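Local structure of putative tagatose-6-phosphate ketose/aldose isomerase (Escherichia coli, 3C3J) at residues Ala65-Ile70 and Thr178-Cys183; Ala76-Lys81 and Ala188-Asn193; Phe219-Trp224 and Ser354-Asn359; Met352-Leu355 and Thr360-Thr363. The protein belongs to the SIS family and carries two SIS domains, each an alpha/beta fold with a five-stranded parallel sheet. All blocks are in the same frame, centred on the assembly; numbering follows the deposited sequence.

Contact 1 (Ala65-Ile70 and Thr178-Cys183); sequences AFIGDI and TMMASC
I67 and M180 face each other where helices 65-70 and 178-183 pass, their CA atoms 5.9 Å apart, the axes 10.0 Å apart at closest approach and crossing at -42°. The contact is wholly apolar and buried. The side chains of I67 and M180 run antiparallel alongside one another. I67 CG2 lies 3.9 Å from M180 CA and also touches its CB and CG. The other branch, CG1, stands anti to the carbonyl carbon (chi1 -61°) and carries CD1 across to the second helix. There CD1 sits 3.9 Å from M179 CE, which the bend at chi3 brings back, and it also lies against M179 CB.

Helix 65-70 belongs to helix 63-79, which follows strand 55-59 of the parallel sheet in the first SIS domain. Helix 178-183 is part of helix 174-187 of the same domain.

M179 and M180 are both selenomethionines. In M180, CG is anti to the backbone N (chi1 -176°), which sends the chain toward I70. SE lies 3.7 Å from I70 CD1, and the two side chains meet nearly perpendicular. F340 and L343 of helix 335-356 also touch M180, and A339 touches I70. Within helix 178-183, T178 O is gripped from opposite faces by S182 N at 2.9 Å and S182 OG at 2.6 Å. S182 OG is also hydrogen-bonded to S30 OG.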
loop_
_atom_site.group_PDB
_atom_site.type_symbol
_atom_site.label_atom_id
_atom_site.label_comp_id
_atom_site.label_asym_id
_atom_site.label_seq_id
_atom_site.Cartn_x
_atom_site.Cartn_y
_atom_site.Cartn_z
ATOM N N ALA A 65 10.899 0.472 3.909
ATOM C CA ALA A 65 9.512 0.168 4.280
ATOM C C ALA A 65 9.021 -1.082 3.567
ATOM O O ALA A 65 8.159 -1.805 4.083
ATOM C CB ALA A 65 8.588 1.340 3.948
ATOM N N PHE A 66 9.549 -1.345 2.377
ATOM C CA PHE A 66 9.015 -2.448 1.562
ATOM C C PHE A 66 9.458 -3.813 2.077
ATOM O O PHE A 66 8.840 -4.821 1.747
ATOM C CB PHE A 66 9.379 -2.259 0.076
ATOM C CG PHE A 66 9.036 -0.896 -0.453
ATOM C CD1 PHE A 66 7.929 -0.190 0.021
ATOM C CD2 PHE A 66 9.818 -0.305 -1.448
ATOM C CE1 PHE A 66 7.638 1.103 -0.466
ATOM C CE2 PHE A 66 9.522 0.956 -1.930
ATOM C CZ PHE A 66 8.430 1.664 -1.443
ATOM N N ILE A 67 10.473 -3.859 2.933
ATOM C CA ILE A 67 10.874 -5.116 3.564
ATOM C C ILE A 67 9.677 -5.738 4.294
ATOM O O ILE A 67 9.306 -6.858 4.022
ATOM C CB ILE A 67 12.087 -4.954 4.532
ATOM C CG1 ILE A 67 13.303 -4.434 3.750
ATOM C CG2 ILE A 67 12.396 -6.320 5.294
ATOM C CD1 ILE A 67 14.455 -4.022 4.606
ATOM N N GLY A 68 9.074 -4.979 5.201
ATOM C CA GLY A 68 7.912 -5.432 5.939
ATOM C C GLY A 68 6.764 -5.770 5.025
ATOM O O GLY A 68 6.027 -6.690 5.295
ATOM N N ASP A 69 6.586 -5.008 3.951
ATOM C CA ASP A 69 5.559 -5.310 2.939
ATOM C C ASP A 69 5.740 -6.698 2.338
ATOM O O ASP A 69 4.747 -7.419 2.125
ATOM C CB ASP A 69 5.527 -4.261 1.839
ATOM C CG ASP A 69 5.021 -2.893 2.328
ATOM O OD1 ASP A 69 4.453 -2.803 3.429
ATOM O OD2 ASP A 69 5.209 -1.892 1.600
ATOM N N ILE A 70 6.990 -7.085 2.095
ATOM C CA ILE A 70 7.277 -8.410 1.529
ATOM C C ILE A 70 7.121 -9.523 2.587
ATOM O O ILE A 70 6.495 -10.558 2.295
ATOM C CB ILE A 70 8.654 -8.462 0.883
ATOM C CG1 ILE A 70 8.739 -7.435 -0.260
ATOM C CG2 ILE A 70 8.966 -9.863 0.327
ATOM C CD1 ILE A 70 10.138 -7.148 -0.743
ATOM N N THR A 178 19.981 -7.504 2.186
ATOM C CA THR A 178 20.677 -8.127 3.308
ATOM C C THR A 178 19.895 -7.960 4.614
ATOM O O THR A 178 19.776 -8.908 5.411
ATOM C CB THR A 178 22.166 -7.661 3.417
ATOM O OG1 THR A 178 22.803 -7.801 2.134
ATOM C CG2 THR A 178 22.913 -8.512 4.470
HETATM N N MSE A 179 19.290 -6.789 4.800
HETATM C CA MSE A 179 18.415 -6.562 5.944
HETATM C C MSE A 179 17.218 -7.501 5.917
HETATM O O MSE A 179 16.858 -8.046 6.954
HETATM C CB MSE A 179 17.960 -5.094 6.010
HETATM C CG MSE A 179 19.086 -4.164 6.453
HETATM SE SE MSE A 179 18.524 -2.299 6.757
HETATM C CE MSE A 179 17.694 -1.953 5.070
HETATM N N MSE A 180 16.636 -7.706 4.732
HETATM C CA MSE A 180 15.497 -8.580 4.584
HETATM C C MSE A 180 15.819 -10.039 4.931
HETATM O O MSE A 180 15.081 -10.690 5.668
HETATM C CB MSE A 180 14.920 -8.499 3.172
HETATM C CG MSE A 180 13.661 -9.326 3.023
HETATM SE SE MSE A 180 12.558 -8.699 1.542
HETATM C CE MSE A 180 13.873 -8.853 0.048
ATOM N N ALA A 181 16.913 -10.545 4.375
ATOM C CA ALA A 181 17.385 -11.910 4.654
ATOM C C ALA A 181 17.710 -12.079 6.129
ATOM O O ALA A 181 17.397 -13.113 6.722
ATOM C CB ALA A 181 18.616 -12.230 3.811
ATOM N N SER A 182 18.321 -11.053 6.722
ATOM C CA SER A 182 18.648 -11.095 8.157
ATOM C C SER A 182 17.385 -11.192 9.031
ATOM O O SER A 182 17.324 -12.019 9.946
ATOM C CB SER A 182 19.505 -9.901 8.568
ATOM O OG SER A 182 20.656 -9.825 7.735
ATOM N N CYS A 183 16.394 -10.355 8.746
ATOM C CA CYS A 183 15.139 -10.374 9.492
ATOM C C CYS A 183 14.446 -11.737 9.408
ATOM O O CYS A 183 14.047 -12.280 10.422
ATOM C CB CYS A 183 14.186 -9.271 9.029
ATOM S SG CYS A 183 12.781 -9.044 10.167
#

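Contact 2 (Ala76-Lys81 and Ala188-Asn193); sequences ASHTGK and APETIN
A188 O accepts two backbone bonds, from I192 N at 2.8 Å and from T191 N at 3.0 Å. They fold 188-193 into a compact turn just past a helix end. The turn presents A188 and T191 to H78. The first torsion of H78 puts CG anti to the backbone N (chi1 -170°), which carries the ring off the helix toward the loop. The A188 methyl meets the ring obliquely, and the T191 side chain lies alongside it, pointing the other way. E190 also approaches the ring, but too closely in the model, and that approach is doubtful.

Each segment also has its own brace. N193 ND2 donates to P189 O at 2.8 Å, with the acceptor in the amide plane. T79 OG1 accepts from K81 N at 3.0 Å, an ST turn, and is hydrogen-bonded to L75 O as well. G80 has positive phi and is the first residue past the helix.

S77 packs on M96 of the second subunit. The contact joins the C-terminal end of helix 63-79, where W74 stacks on H78, to the loop between helices 174-187 and 198-210.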
loop_
_atom_site.group_PDB
_atom_site.type_symbol
_atom_site.label_atom_id
_atom_site.label_comp_id
_atom_site.label_asym_id
_atom_site.label_seq_id
_atom_site.Cartn_x
_atom_site.Cartn_y
_atom_site.Cartn_z
ATOM N N ALA A 76 4.028 -13.470 10.105
ATOM C CA ALA A 76 2.852 -13.605 10.952
ATOM C C ALA A 76 2.309 -15.042 10.883
ATOM O O ALA A 76 2.079 -15.676 11.923
ATOM C CB ALA A 76 1.769 -12.592 10.512
ATOM N N SER A 77 2.113 -15.547 9.668
ATOM C CA SER A 77 1.493 -16.853 9.482
ATOM C C SER A 77 2.448 -17.966 9.838
ATOM O O SER A 77 2.028 -18.959 10.435
ATOM C CB SER A 77 1.003 -17.072 8.055
ATOM O OG SER A 77 2.038 -16.870 7.118
ATOM N N HIS A 78 3.714 -17.810 9.468
ATOM C CA HIS A 78 4.728 -18.831 9.762
ATOM C C HIS A 78 4.939 -19.032 11.264
ATOM O O HIS A 78 5.076 -20.161 11.711
ATOM C CB HIS A 78 6.059 -18.483 9.112
ATOM C CG HIS A 78 7.059 -19.595 9.177
ATOM N ND1 HIS A 78 8.106 -19.608 10.074
ATOM C CD2 HIS A 78 7.154 -20.744 8.467
ATOM C CE1 HIS A 78 8.811 -20.713 9.899
ATOM N NE2 HIS A 78 8.257 -21.417 8.929
ATOM N N THR A 79 4.985 -17.935 12.019
ATOM C CA THR A 79 5.272 -17.968 13.460
ATOM C C THR A 79 4.014 -17.988 14.342
ATOM O O THR A 79 4.086 -18.372 15.508
ATOM C CB THR A 79 6.112 -16.728 13.902
ATOM O OG1 THR A 79 5.314 -15.548 13.787
ATOM C CG2 THR A 79 7.397 -16.568 13.095
ATOM N N GLY A 80 2.876 -17.543 13.803
ATOM C CA GLY A 80 1.680 -17.313 14.595
ATOM C C GLY A 80 1.761 -16.109 15.537
ATOM O O GLY A 80 0.921 -15.951 16.414
ATOM N N LYS A 81 2.759 -15.253 15.367
ATOM C CA LYS A 81 2.887 -14.053 16.182
ATOM C C LYS A 81 2.326 -12.863 15.424
ATOM O O LYS A 81 2.098 -12.922 14.209
ATOM C CB LYS A 81 4.340 -13.778 16.554
ATOM C CG LYS A 81 5.107 -14.959 17.180
ATOM C CD LYS A 81 4.452 -15.452 18.426
ATOM C CE LYS A 81 5.465 -16.104 19.410
ATOM N NZ LYS A 81 6.336 -17.103 18.724
ATOM N N ALA A 188 12.698 -16.807 11.637
ATOM C CA ALA A 188 12.359 -18.119 11.082
ATOM C C ALA A 188 13.624 -18.944 10.772
ATOM O O ALA A 188 13.808 -19.419 9.663
ATOM C CB ALA A 188 11.492 -17.952 9.854
ATOM N N PRO A 189 14.491 -19.134 11.774
ATOM C CA PRO A 189 15.779 -19.793 11.496
ATOM C C PRO A 189 15.673 -21.265 11.114
ATOM O O PRO A 189 16.607 -21.834 10.545
ATOM C CB PRO A 189 16.554 -19.633 12.801
ATOM C CG PRO A 189 15.506 -19.542 13.845
ATOM C CD PRO A 189 14.371 -18.757 13.197
ATOM N N GLU A 190 14.536 -21.871 11.417
ATOM C CA GLU A 190 14.312 -23.265 11.046
ATOM C C GLU A 190 14.051 -23.417 9.544
ATOM O O GLU A 190 14.079 -24.540 9.025
ATOM C CB GLU A 190 13.178 -23.856 11.889
ATOM C CG GLU A 190 11.777 -23.304 11.622
ATOM C CD GLU A 190 11.528 -21.864 12.152
ATOM O OE1 GLU A 190 12.333 -21.286 12.903
ATOM O OE2 GLU A 190 10.483 -21.302 11.826
ATOM N N THR A 191 13.796 -22.293 8.862
ATOM C CA THR A 191 13.456 -22.239 7.443
ATOM C C THR A 191 14.492 -21.436 6.675
ATOM O O THR A 191 14.945 -21.849 5.603
ATOM C CB THR A 191 12.067 -21.556 7.238
ATOM O OG1 THR A 191 11.084 -22.264 7.977
ATOM C CG2 THR A 191 11.626 -21.499 5.761
ATOM N N ILE A 192 14.849 -20.270 7.218
ATOM C CA ILE A 192 15.758 -19.363 6.552
ATOM C C ILE A 192 16.995 -19.275 7.410
ATOM O O ILE A 192 16.964 -18.718 8.487
ATOM C CB ILE A 192 15.130 -17.946 6.363
ATOM C CG1 ILE A 192 13.762 -18.045 5.651
ATOM C CG2 ILE A 192 16.138 -17.026 5.670
ATOM C CD1 ILE A 192 13.813 -18.521 4.216
ATOM N N ASN A 193 18.086 -19.870 6.947
ATOM C CA ASN A 193 19.289 -19.906 7.747
ATOM C C ASN A 193 20.510 -19.956 6.859
ATOM O O ASN A 193 20.400 -19.983 5.636
ATOM C CB ASN A 193 19.233 -21.064 8.766
ATOM C CG ASN A 193 19.056 -22.405 8.119
ATOM O OD1 ASN A 193 19.852 -22.790 7.281
ATOM N ND2 ASN A 193 17.993 -23.122 8.488
#

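Contact 3 (Phe219-Trp224 and Ser354-Asn359); sequences FGYAPW and SLHMGN
Y221 and H356 lay their rings face to face in an offset stack. The centroids are 4.1 Å apart and the planes differ by 10°. The overlap is partial: Y221 CD1 lies over one face of the imidazole toward its rim, 3.4 Å from H356 CG. In turn, H356 ND1 lies over a face of the phenol ring. Y221 CB takes part too. It sits above the imidazole 3.9 Å from the ring centroid, a CH-pi contact 18° off the normal. H356 CB lies against the CD1-CE1 side of the phenol ring, 3.5 Å from Y221 CE1.

The torsions bring the rings together. H356 has CG anti to its backbone N (chi1 -177°), which swings the imidazole off the helix end toward the loop. Y221 has CG anti to its carbonyl carbon, and the ring leans toward the helix.

The helix stops here in a Schellman motif. N359 N bonds to S354 O and G358 N to L355 O, with G358 at positive phi. H356 is thus on the last turn of helix 335-356 in the second SIS domain. The loop that holds Y221 leads into strand 226-231.

A water bridges the pair, giving a hydrogen bond to Y221 O at 3.0 Å and bonding H356 NE2 at 3.0 Å. Y221 OH is held by S215 O. M352 and Q353 also touch the Y221 side chain.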
loop_
_atom_site.group_PDB
_atom_site.type_symbol
_atom_site.label_atom_id
_atom_site.label_comp_id
_atom_site.label_asym_id
_atom_site.label_seq_id
_atom_site.Cartn_x
_atom_site.Cartn_y
_atom_site.Cartn_z
ATOM N N PHE A 219 15.623 -6.536 -19.538
ATOM C CA PHE A 219 14.395 -6.625 -20.321
ATOM C C PHE A 219 14.616 -5.958 -21.687
ATOM O O PHE A 219 13.828 -6.192 -22.602
ATOM C CB PHE A 219 13.202 -5.971 -19.621
ATOM C CG PHE A 219 12.982 -6.447 -18.197
ATOM C CD1 PHE A 219 13.106 -7.778 -17.869
ATOM C CD2 PHE A 219 12.628 -5.552 -17.200
ATOM C CE1 PHE A 219 12.914 -8.223 -16.558
ATOM C CE2 PHE A 219 12.449 -5.995 -15.867
ATOM C CZ PHE A 219 12.589 -7.318 -15.571
ATOM N N GLY A 220 15.652 -5.120 -21.812
ATOM C CA GLY A 220 16.000 -4.488 -23.096
ATOM C C GLY A 220 15.849 -2.985 -23.070
ATOM O O GLY A 220 15.604 -2.399 -22.021
ATOM N N TYR A 221 15.999 -2.359 -24.239
ATOM C CA TYR A 221 15.967 -0.896 -24.360
ATOM C C TYR A 221 14.864 -0.343 -25.281
ATOM O O TYR A 221 15.054 0.686 -25.946
ATOM C CB TYR A 221 17.326 -0.381 -24.828
ATOM C CG TYR A 221 18.483 -0.794 -23.930
ATOM C CD1 TYR A 221 18.584 -0.310 -22.623
ATOM C CD2 TYR A 221 19.492 -1.638 -24.399
ATOM C CE1 TYR A 221 19.645 -0.666 -21.808
ATOM C CE2 TYR A 221 20.541 -2.008 -23.599
ATOM C CZ TYR A 221 20.621 -1.516 -22.300
ATOM O OH TYR A 221 21.666 -1.863 -21.496
ATOM N N ALA A 222 13.711 -0.990 -25.298
ATOM C CA ALA A 222 12.561 -0.501 -26.062
ATOM C C ALA A 222 12.066 0.843 -25.531
ATOM O O ALA A 222 12.290 1.187 -24.372
ATOM C CB ALA A 222 11.432 -1.539 -26.063
ATOM N N PRO A 223 11.384 1.624 -26.379
ATOM C CA PRO A 223 10.980 2.962 -25.976
ATOM C C PRO A 223 9.692 2.982 -25.112
ATOM O O PRO A 223 8.765 3.753 -25.366
ATOM C CB PRO A 223 10.785 3.659 -27.314
ATOM C CG PRO A 223 10.328 2.548 -28.244
ATOM C CD PRO A 223 11.001 1.311 -27.771
ATOM N N TRP A 224 9.652 2.154 -24.077
ATOM C CA TRP A 224 8.528 2.203 -23.149
ATOM C C TRP A 224 8.558 3.508 -22.346
ATOM O O TRP A 224 9.630 4.079 -22.106
ATOM C CB TRP A 224 8.501 0.976 -22.220
ATOM C CG TRP A 224 9.830 0.432 -21.906
ATOM C CD1 TRP A 224 10.853 1.084 -21.300
ATOM C CD2 TRP A 224 10.307 -0.870 -22.219
ATOM N NE1 TRP A 224 11.936 0.269 -21.198
ATOM C CE2 TRP A 224 11.631 -0.943 -21.754
ATOM C CE3 TRP A 224 9.740 -1.986 -22.837
ATOM C CZ2 TRP A 224 12.406 -2.086 -21.883
ATOM C CZ3 TRP A 224 10.510 -3.125 -22.976
ATOM C CH2 TRP A 224 11.827 -3.165 -22.505
ATOM N N SER A 354 18.936 3.483 -16.565
ATOM C CA SER A 354 19.529 4.742 -16.123
ATOM C C SER A 354 20.742 5.078 -16.980
ATOM O O SER A 354 20.875 6.194 -17.500
ATOM C CB SER A 354 19.956 4.615 -14.658
ATOM O OG SER A 354 20.520 5.811 -14.146
ATOM N N LEU A 355 21.633 4.106 -17.126
ATOM C CA LEU A 355 22.844 4.318 -17.903
ATOM C C LEU A 355 22.525 4.552 -19.371
ATOM O O LEU A 355 23.116 5.442 -20.003
ATOM C CB LEU A 355 23.781 3.129 -17.740
ATOM C CG LEU A 355 24.472 3.105 -16.381
ATOM C CD1 LEU A 355 25.228 1.816 -16.187
ATOM C CD2 LEU A 355 25.396 4.323 -16.227
ATOM N N HIS A 356 21.589 3.771 -19.910
ATOM C CA HIS A 356 21.185 3.883 -21.321
ATOM C C HIS A 356 20.666 5.273 -21.680
ATOM O O HIS A 356 20.880 5.762 -22.793
ATOM C CB HIS A 356 20.128 2.839 -21.648
ATOM C CG HIS A 356 19.712 2.829 -23.082
ATOM N ND1 HIS A 356 20.444 2.192 -24.061
ATOM C CD2 HIS A 356 18.637 3.368 -23.702
ATOM C CE1 HIS A 356 19.838 2.344 -25.228
ATOM N NE2 HIS A 356 18.743 3.058 -25.038
HETATM N N MSE A 357 19.983 5.918 -20.746
HETATM C CA MSE A 357 19.490 7.264 -21.000
HETATM C C MSE A 357 20.506 8.354 -20.639
HETATM O O MSE A 357 20.156 9.532 -20.617
HETATM C CB MSE A 357 18.197 7.493 -20.227
HETATM C CG MSE A 357 18.398 7.619 -18.735
HETATM SE SE MSE A 357 16.744 8.175 -17.834
HETATM C CE MSE A 357 16.681 10.050 -18.500
ATOM N N GLY A 358 21.740 7.977 -20.318
ATOM C CA GLY A 358 22.788 8.963 -20.049
ATOM C C GLY A 358 22.796 9.536 -18.642
ATOM O O GLY A 358 23.472 10.536 -18.369
ATOM N N ASN A 359 22.058 8.911 -17.733
ATOM C CA ASN A 359 22.039 9.360 -16.348
ATOM C C ASN A 359 23.211 8.759 -15.570
ATOM O O ASN A 359 23.889 7.870 -16.057
ATOM C CB ASN A 359 20.698 9.011 -15.697
ATOM C CG ASN A 359 20.395 9.864 -14.475
ATOM O OD1 ASN A 359 21.123 10.821 -14.147
ATOM N ND2 ASN A 359 19.323 9.511 -13.777
HETATM O O HOH W 1 17.313 1.939 -27.416
#

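Contact 4 (Met352-Leu355 and Thr360-Thr363); sequences MQSL and TPDT
L355 and P361 make the apolar part of the contact. L355 CD2 lies 3.4 Å from P361 CD, which is tight for two carbons. It also touches P361 CG at 3.7 Å, and L355 CG adds a looser contact with the same ring atom. The two side chains are set nearly square to each other.

Next to this, a hydroxyl meets carbon. The S354 side chain lies against P361, with OG 3.6 Å from P361 CB and equally far from P361 CA. With OG anti to the backbone N (chi1 -179°), the hydroxyl stands on the side of the helix that faces the turn. The polar need of this buried oxygen is met outside the two segments: S354 OG hydrogen-bonds L249 O, which N359 ND2 bonds as well. The proline thus spans both residues, its CB toward S354 and its CD toward L355.

Within 360-363 the chain forms a type I beta turn from T360 to T363. A side-chain hydrogen bond braces it, T360 OG1 donating to T363 O at 2.8 Å. The donor stands 51° out of that carbonyl plane, so this bond comes in above it.

The contact folds the chain just past helix 335-356 back on the helix's final turns. The turn packs on that helix through P361. Through the D362 carboxylate it is bonded to W15 N and T16 OG1 at the start of helix 15-21, and backbone hydrogen bonds join D362 to F170.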
loop_
_atom_site.group_PDB
_atom_site.type_symbol
_atom_site.label_atom_id
_atom_site.label_comp_id
_atom_site.label_asym_id
_atom_site.label_seq_id
_atom_site.Cartn_x
_atom_site.Cartn_y
_atom_site.Cartn_z
HETATM N N MSE A 352 20.555 -0.289 -15.774
HETATM C CA MSE A 352 20.854 -0.212 -17.210
HETATM C C MSE A 352 19.938 0.737 -17.984
HETATM O O MSE A 352 20.374 1.369 -18.954
HETATM C CB MSE A 352 20.867 -1.610 -17.834
HETATM C CG MSE A 352 21.853 -2.577 -17.183
HETATM SE SE MSE A 352 23.711 -1.848 -16.852
HETATM C CE MSE A 352 23.431 -0.208 -15.865
ATOM N N GLN A 353 18.690 0.868 -17.556
ATOM C CA GLN A 353 17.843 1.926 -18.090
ATOM C C GLN A 353 18.450 3.303 -17.790
ATOM O O GLN A 353 18.470 4.178 -18.653
ATOM C CB GLN A 353 16.429 1.839 -17.503
ATOM C CG GLN A 353 15.629 0.630 -17.983
ATOM C CD GLN A 353 15.341 0.670 -19.470
ATOM O OE1 GLN A 353 15.887 -0.123 -20.247
ATOM N NE2 GLN A 353 14.518 1.613 -19.877
ATOM N N SER A 354 18.936 3.483 -16.565
ATOM C CA SER A 354 19.529 4.742 -16.123
ATOM C C SER A 354 20.742 5.078 -16.980
ATOM O O SER A 354 20.875 6.194 -17.500
ATOM C CB SER A 354 19.956 4.615 -14.658
ATOM O OG SER A 354 20.520 5.811 -14.146
ATOM N N LEU A 355 21.633 4.106 -17.126
ATOM C CA LEU A 355 22.844 4.318 -17.903
ATOM C C LEU A 355 22.525 4.552 -19.371
ATOM O O LEU A 355 23.116 5.442 -20.003
ATOM C CB LEU A 355 23.781 3.129 -17.740
ATOM C CG LEU A 355 24.472 3.105 -16.381
ATOM C CD1 LEU A 355 25.228 1.816 -16.187
ATOM C CD2 LEU A 355 25.396 4.323 -16.227
ATOM N N THR A 360 23.464 9.299 -14.381
ATOM C CA THR A 360 24.501 8.833 -13.489
ATOM C C THR A 360 23.799 8.104 -12.331
ATOM O O THR A 360 23.302 8.739 -11.421
ATOM C CB THR A 360 25.342 10.028 -12.976
ATOM O OG1 THR A 360 24.473 11.044 -12.472
ATOM C CG2 THR A 360 26.183 10.650 -14.119
ATOM N N PRO A 361 23.724 6.763 -12.392
ATOM C CA PRO A 361 22.853 6.048 -11.444
ATOM C C PRO A 361 23.200 6.197 -9.968
ATOM O O PRO A 361 22.298 6.115 -9.147
ATOM C CB PRO A 361 22.957 4.570 -11.881
ATOM C CG PRO A 361 24.100 4.482 -12.777
ATOM C CD PRO A 361 24.397 5.846 -13.331
ATOM N N ASP A 362 24.480 6.400 -9.630
ATOM C CA ASP A 362 24.881 6.507 -8.223
ATOM C C ASP A 362 24.344 7.800 -7.598
ATOM O O ASP A 362 24.176 7.870 -6.390
ATOM C CB ASP A 362 26.408 6.444 -8.073
ATOM C CG ASP A 362 26.996 5.088 -8.453
ATOM O OD1 ASP A 362 26.254 4.068 -8.503
ATOM O OD2 ASP A 362 28.222 5.037 -8.690
ATOM N N THR A 363 24.109 8.798 -8.458
ATOM C CA THR A 363 23.570 10.123 -8.120
ATOM C C THR A 363 22.656 10.583 -9.288
ATOM O O THR A 363 23.032 11.425 -10.133
ATOM C CB THR A 363 24.696 11.155 -7.967
ATOM O OG1 THR A 363 25.377 11.302 -9.222
ATOM C CG2 THR A 363 25.695 10.723 -6.921
#

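How the contacts relate
The four contacts form two groups. Contacts 1 and 2 have centres 14 Å apart and both use helix 63-79. Their segments alternate along the chain, and they touch where A181 O meets I192 CG2 at 4.2 Å. Contacts 3 and 4 have centres 9 Å apart, share S354 and L355 on helix 335-356, and touch where Y221 CE1 lies 3.6 Å from M352 O. The groups are well separated: the centres of contacts 1 and 4 are 24 Å apart, and those of contacts 2 and 3 about 39 Å. Helix 335-356 still links them, since an earlier part of it packs on I70 and M180 of contact 1.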